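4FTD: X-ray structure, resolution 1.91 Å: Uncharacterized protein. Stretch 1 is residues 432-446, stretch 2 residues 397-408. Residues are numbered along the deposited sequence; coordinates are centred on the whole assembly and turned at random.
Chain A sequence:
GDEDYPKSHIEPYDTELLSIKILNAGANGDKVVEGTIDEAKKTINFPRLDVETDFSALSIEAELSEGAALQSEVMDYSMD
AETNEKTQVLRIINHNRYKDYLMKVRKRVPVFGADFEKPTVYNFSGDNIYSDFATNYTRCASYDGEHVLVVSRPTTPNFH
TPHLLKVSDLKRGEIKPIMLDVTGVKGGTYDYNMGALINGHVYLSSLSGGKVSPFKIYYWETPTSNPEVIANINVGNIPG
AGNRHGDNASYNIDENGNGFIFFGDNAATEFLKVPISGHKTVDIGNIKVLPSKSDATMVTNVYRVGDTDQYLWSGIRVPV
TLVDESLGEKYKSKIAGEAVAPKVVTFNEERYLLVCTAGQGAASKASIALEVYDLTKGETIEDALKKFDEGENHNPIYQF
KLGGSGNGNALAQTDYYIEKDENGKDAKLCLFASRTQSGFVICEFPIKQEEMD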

# COMPACT_ATOMS: atom_id res chain seq x y z
N PHE A 432 4.22 -4.39 -2.39
CA PHE A 432 4.53 -5.53 -3.24
C PHE A 432 3.27 -6.02 -3.88
O PHE A 432 2.21 -6.08 -3.23
CB PHE A 432 5.11 -6.62 -2.38
CG PHE A 432 5.26 -7.99 -3.05
CD1 PHE A 432 4.24 -8.94 -2.97
CD2 PHE A 432 6.50 -8.37 -3.63
CE1 PHE A 432 4.40 -10.21 -3.52
CE2 PHE A 432 6.68 -9.64 -4.15
CZ PHE A 432 5.61 -10.55 -4.10
N ALA A 433 3.39 -6.40 -5.14
CA ALA A 433 2.36 -7.13 -5.89
C ALA A 433 3.06 -8.18 -6.76
O ALA A 433 4.20 -7.98 -7.24
CB ALA A 433 1.51 -6.21 -6.77
N SER A 434 2.39 -9.31 -6.94
CA SER A 434 2.81 -10.39 -7.82
C SER A 434 1.61 -10.88 -8.58
O SER A 434 0.55 -11.04 -7.99
CB SER A 434 3.33 -11.58 -7.00
OG SER A 434 3.91 -12.55 -7.90
N ARG A 435 1.79 -11.23 -9.84
CA ARG A 435 0.73 -11.74 -10.66
C ARG A 435 1.24 -12.83 -11.58
O ARG A 435 2.30 -12.69 -12.25
CB ARG A 435 0.08 -10.60 -11.39
CG ARG A 435 -1.16 -11.01 -12.17
CD ARG A 435 -0.84 -11.24 -13.64
NE ARG A 435 -2.02 -11.54 -14.42
CZ ARG A 435 -2.00 -11.82 -15.72
NH1 ARG A 435 -0.86 -11.87 -16.38
NH2 ARG A 435 -3.15 -12.04 -16.37
N THR A 436 0.50 -13.93 -11.63
CA THR A 436 0.86 -15.12 -12.42
C THR A 436 1.09 -14.82 -13.90
O THR A 436 0.22 -14.23 -14.54
CB THR A 436 -0.18 -16.23 -12.27
OG1 THR A 436 -0.33 -16.51 -10.88
CG2 THR A 436 0.21 -17.49 -13.06
N GLN A 437 2.25 -15.21 -14.39
CA GLN A 437 2.69 -14.98 -15.79
C GLN A 437 3.02 -13.50 -16.12
O GLN A 437 3.18 -13.14 -17.30
CB GLN A 437 1.74 -15.62 -16.84
CG GLN A 437 1.70 -17.14 -16.74
CD GLN A 437 0.68 -17.81 -17.67
OE1 GLN A 437 -0.20 -18.56 -17.23
NE2 GLN A 437 0.78 -17.51 -18.92
N SER A 438 3.17 -12.66 -15.10
CA SER A 438 3.65 -11.29 -15.28
C SER A 438 4.87 -10.99 -14.42
O SER A 438 5.73 -10.26 -14.84
CB SER A 438 2.59 -10.27 -14.96
OG SER A 438 1.46 -10.47 -15.76
N GLY A 439 4.93 -11.52 -13.21
CA GLY A 439 6.07 -11.30 -12.33
C GLY A 439 5.68 -10.50 -11.08
O GLY A 439 4.52 -10.46 -10.71
N PHE A 440 6.65 -9.86 -10.44
CA PHE A 440 6.42 -9.12 -9.20
C PHE A 440 7.20 -7.83 -9.14
O PHE A 440 8.15 -7.66 -9.88
CB PHE A 440 6.68 -10.01 -7.99
CG PHE A 440 8.14 -10.36 -7.71
CD1 PHE A 440 8.95 -9.49 -6.99
CD2 PHE A 440 8.66 -11.61 -8.09
CE1 PHE A 440 10.29 -9.82 -6.72
CE2 PHE A 440 9.97 -11.95 -7.81
CZ PHE A 440 10.78 -11.06 -7.11
N VAL A 441 6.78 -6.94 -8.24
CA VAL A 441 7.43 -5.62 -8.06
C VAL A 441 7.42 -5.26 -6.56
O VAL A 441 6.51 -5.68 -5.80
CB VAL A 441 6.72 -4.53 -8.92
CG1 VAL A 441 5.31 -4.24 -8.42
CG2 VAL A 441 7.49 -3.22 -8.98
N ILE A 442 8.47 -4.56 -6.13
CA ILE A 442 8.51 -3.91 -4.85
C ILE A 442 8.63 -2.40 -5.12
O ILE A 442 9.56 -1.98 -5.82
CB ILE A 442 9.70 -4.36 -4.02
CG1 ILE A 442 9.63 -5.88 -3.75
CG2 ILE A 442 9.75 -3.53 -2.71
CD1 ILE A 442 10.96 -6.47 -3.30
N CYS A 443 7.69 -1.60 -4.60
CA CYS A 443 7.69 -0.14 -4.77
C CYS A 443 7.77 0.50 -3.40
O CYS A 443 6.90 0.24 -2.55
CB CYS A 443 6.41 0.30 -5.43
SG CYS A 443 6.13 -0.50 -6.99
N GLU A 444 8.80 1.31 -3.17
CA GLU A 444 9.06 1.94 -1.88
C GLU A 444 8.86 3.45 -2.01
O GLU A 444 9.26 4.06 -3.01
CB GLU A 444 10.48 1.66 -1.41
CG GLU A 444 10.85 0.18 -1.38
CD GLU A 444 12.13 -0.13 -0.60
OE1 GLU A 444 12.99 0.77 -0.48
OE2 GLU A 444 12.28 -1.26 -0.10
N PHE A 445 8.28 4.04 -0.96
CA PHE A 445 7.96 5.46 -0.93
C PHE A 445 8.33 6.09 0.40
O PHE A 445 8.11 5.49 1.45
CB PHE A 445 6.46 5.68 -1.11
CG PHE A 445 5.89 5.03 -2.34
CD1 PHE A 445 5.41 3.71 -2.29
CD2 PHE A 445 5.82 5.71 -3.53
CE1 PHE A 445 4.88 3.12 -3.41
CE2 PHE A 445 5.27 5.12 -4.65
CZ PHE A 445 4.80 3.82 -4.59
N PRO A 446 8.86 7.31 0.38
CA PRO A 446 9.13 8.01 1.64
C PRO A 446 7.87 8.69 2.20
O PRO A 446 6.86 8.78 1.51
CB PRO A 446 10.14 9.08 1.20
CG PRO A 446 9.76 9.39 -0.21
CD PRO A 446 9.28 8.09 -0.80
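Stretch 2, residues 397-408: IYQFKLGGSGNG

How does stretch 2 run over the hairpin of stretch 1? Residues 432-435 and 439-446 are strands joined by a tight turn, with Val441 N bonded to Ala433 O at 3.0 Å and Arg435 N to Gly439 O at 3.0 Å. Strand 398-401 is extended and runs roughly antiparallel to strand 439-446, at 147° and no closer than 9.0 Å between axes. That spacing is too wide for backbone pairing, so the strands meet through side chains. Beyond Leu402 the chain becomes a glycine-rich loop that passes the turn, where the CA atoms of Ser438 and Gly404 are 5.0 Å apart.

What fills the space between the strands? Every second residue points toward the partner: Val441, Cys443 and Phe445 from one side, Tyr398 and Phe400 from the other. Tyr398 and Phe400 are both t at chi1. The Phe400 face receives Val441, whose CG2 is 3.6 Å from Phe400 CE1; chi1 of Val441 is p, and its CG1 lies 3.7 Å from Leu402 CD2. Phe445, with chi1 m, turns its edge to the face of Tyr398, CZ to CZ 3.6 Å, with ring planes at 82°. Between these contacts, Cys443 (m) places SG 4.2 Å from Phe400 CB and 4.0 Å from Tyr398 CE2, at the edge of the tyrosine ring.

Why is Leu402 the most deeply engaged residue? Its m,t rotamer extends the side chain over the hairpin, so that CD1 lies 3.7 Å from Arg435 CB and 4.4 Å from Ala433 CB while CD2 meets Val441. Its carbonyl does not bond directly to the turn; water 1 donates to both Leu402 O (2.6 Å) and Ser438 O (2.7 Å).

How is the loop held to the turn? Arg435 leaves its strand with chi1 t, and its otherwise extended side chain bends at chi2, -98°. This carries the guanidinium to the loop, where NH2 donates to Ser405 O at 2.8 Å, and NH1 makes a weak bond to the same oxygen at 3.1 Å. NH1 also donates to Ser438 OG at 2.8 Å; that hydroxyl, with chi1 m, in turn donates to Gly403 O at 2.8 Å. Gly404 must be small here: an ideal CB would lie 2.5 Å from Ser438 OG, and its backbone angles themselves call for glycine. Asn407, p at chi1, lays its amide over one face of the guanidinium and donates from ND2 to Thr436 O at 3.2 Å.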

# COMPACT_ATOMS: atom_id res chain seq x y z
N ILE A 397 -4.31 6.38 -6.63
CA ILE A 397 -3.30 7.41 -6.37
C ILE A 397 -1.90 6.91 -6.84
O ILE A 397 -1.00 7.70 -6.98
CB ILE A 397 -3.30 7.81 -4.88
CG1 ILE A 397 -2.48 9.07 -4.63
CG2 ILE A 397 -2.80 6.68 -4.00
CD1 ILE A 397 -2.61 9.60 -3.22
N TYR A 398 -1.73 5.61 -7.08
CA TYR A 398 -0.47 5.07 -7.62
C TYR A 398 -0.77 3.77 -8.37
O TYR A 398 -1.62 3.01 -7.94
CB TYR A 398 0.55 4.78 -6.50
CG TYR A 398 1.84 4.18 -7.03
CD1 TYR A 398 2.79 4.99 -7.66
CD2 TYR A 398 2.09 2.81 -6.95
CE1 TYR A 398 3.96 4.44 -8.18
CE2 TYR A 398 3.25 2.25 -7.47
CZ TYR A 398 4.18 3.07 -8.08
OH TYR A 398 5.31 2.52 -8.61
N GLN A 399 -0.07 3.55 -9.48
CA GLN A 399 -0.23 2.34 -10.28
C GLN A 399 1.12 1.90 -10.80
O GLN A 399 1.92 2.73 -11.23
CB GLN A 399 -1.11 2.61 -11.49
CG GLN A 399 -1.45 1.38 -12.32
CD GLN A 399 -2.27 1.71 -13.53
OE1 GLN A 399 -1.82 2.42 -14.42
NE2 GLN A 399 -3.48 1.21 -13.57
N PHE A 400 1.38 0.60 -10.73
CA PHE A 400 2.56 0.01 -11.35
C PHE A 400 2.07 -1.17 -12.17
O PHE A 400 1.60 -2.15 -11.62
CB PHE A 400 3.65 -0.41 -10.36
CG PHE A 400 4.92 -0.81 -11.06
CD1 PHE A 400 5.07 -2.10 -11.56
CD2 PHE A 400 5.92 0.12 -11.30
CE1 PHE A 400 6.22 -2.47 -12.25
CE2 PHE A 400 7.08 -0.24 -12.00
CZ PHE A 400 7.21 -1.53 -12.49
N LYS A 401 2.15 -1.04 -13.47
CA LYS A 401 1.71 -2.06 -14.40
C LYS A 401 2.75 -3.18 -14.49
O LYS A 401 3.91 -2.90 -14.78
CB LYS A 401 1.50 -1.41 -15.75
CG LYS A 401 0.20 -0.63 -15.84
CD LYS A 401 0.06 -0.05 -17.23
CE LYS A 401 -1.27 -0.38 -17.85
NZ LYS A 401 -1.49 -1.84 -18.16
N LEU A 402 2.31 -4.42 -14.28
CA LEU A 402 3.19 -5.59 -14.26
C LEU A 402 3.40 -6.19 -15.65
O LEU A 402 4.20 -7.09 -15.81
CB LEU A 402 2.64 -6.65 -13.27
CG LEU A 402 2.48 -6.28 -11.79
CD1 LEU A 402 1.60 -7.28 -11.03
CD2 LEU A 402 3.86 -6.18 -11.19
N GLY A 403 2.65 -5.72 -16.65
CA GLY A 403 2.72 -6.28 -18.00
C GLY A 403 1.99 -7.62 -18.09
O GLY A 403 1.31 -8.06 -17.15
N GLY A 404 2.14 -8.26 -19.23
CA GLY A 404 1.54 -9.53 -19.50
C GLY A 404 0.15 -9.30 -20.07
O GLY A 404 -0.21 -8.20 -20.45
N SER A 405 -0.63 -10.36 -20.14
CA SER A 405 -1.97 -10.25 -20.68
C SER A 405 -2.87 -11.24 -19.95
O SER A 405 -2.44 -12.00 -19.07
CB SER A 405 -1.96 -10.49 -22.19
OG SER A 405 -1.50 -11.78 -22.44
N GLY A 406 -4.14 -11.21 -20.29
CA GLY A 406 -5.07 -12.07 -19.62
C GLY A 406 -4.77 -13.54 -19.79
O GLY A 406 -4.38 -13.95 -20.84
N ASN A 407 -4.94 -14.32 -18.74
CA ASN A 407 -4.76 -15.77 -18.80
C ASN A 407 -5.81 -16.47 -17.94
O ASN A 407 -6.60 -15.82 -17.22
CB ASN A 407 -3.31 -16.16 -18.42
CG ASN A 407 -2.95 -15.81 -17.01
OD1 ASN A 407 -3.61 -16.29 -16.09
ND2 ASN A 407 -1.85 -15.03 -16.81
N GLY A 408 -5.84 -17.79 -18.02
CA GLY A 408 -6.83 -18.59 -17.28
C GLY A 408 -6.48 -18.89 -15.83
O GLY A 408 -7.23 -19.55 -15.18
O HOH W 1 5.17 -9.07 -17.17
O HOH W 2 0.91 -12.50 -18.85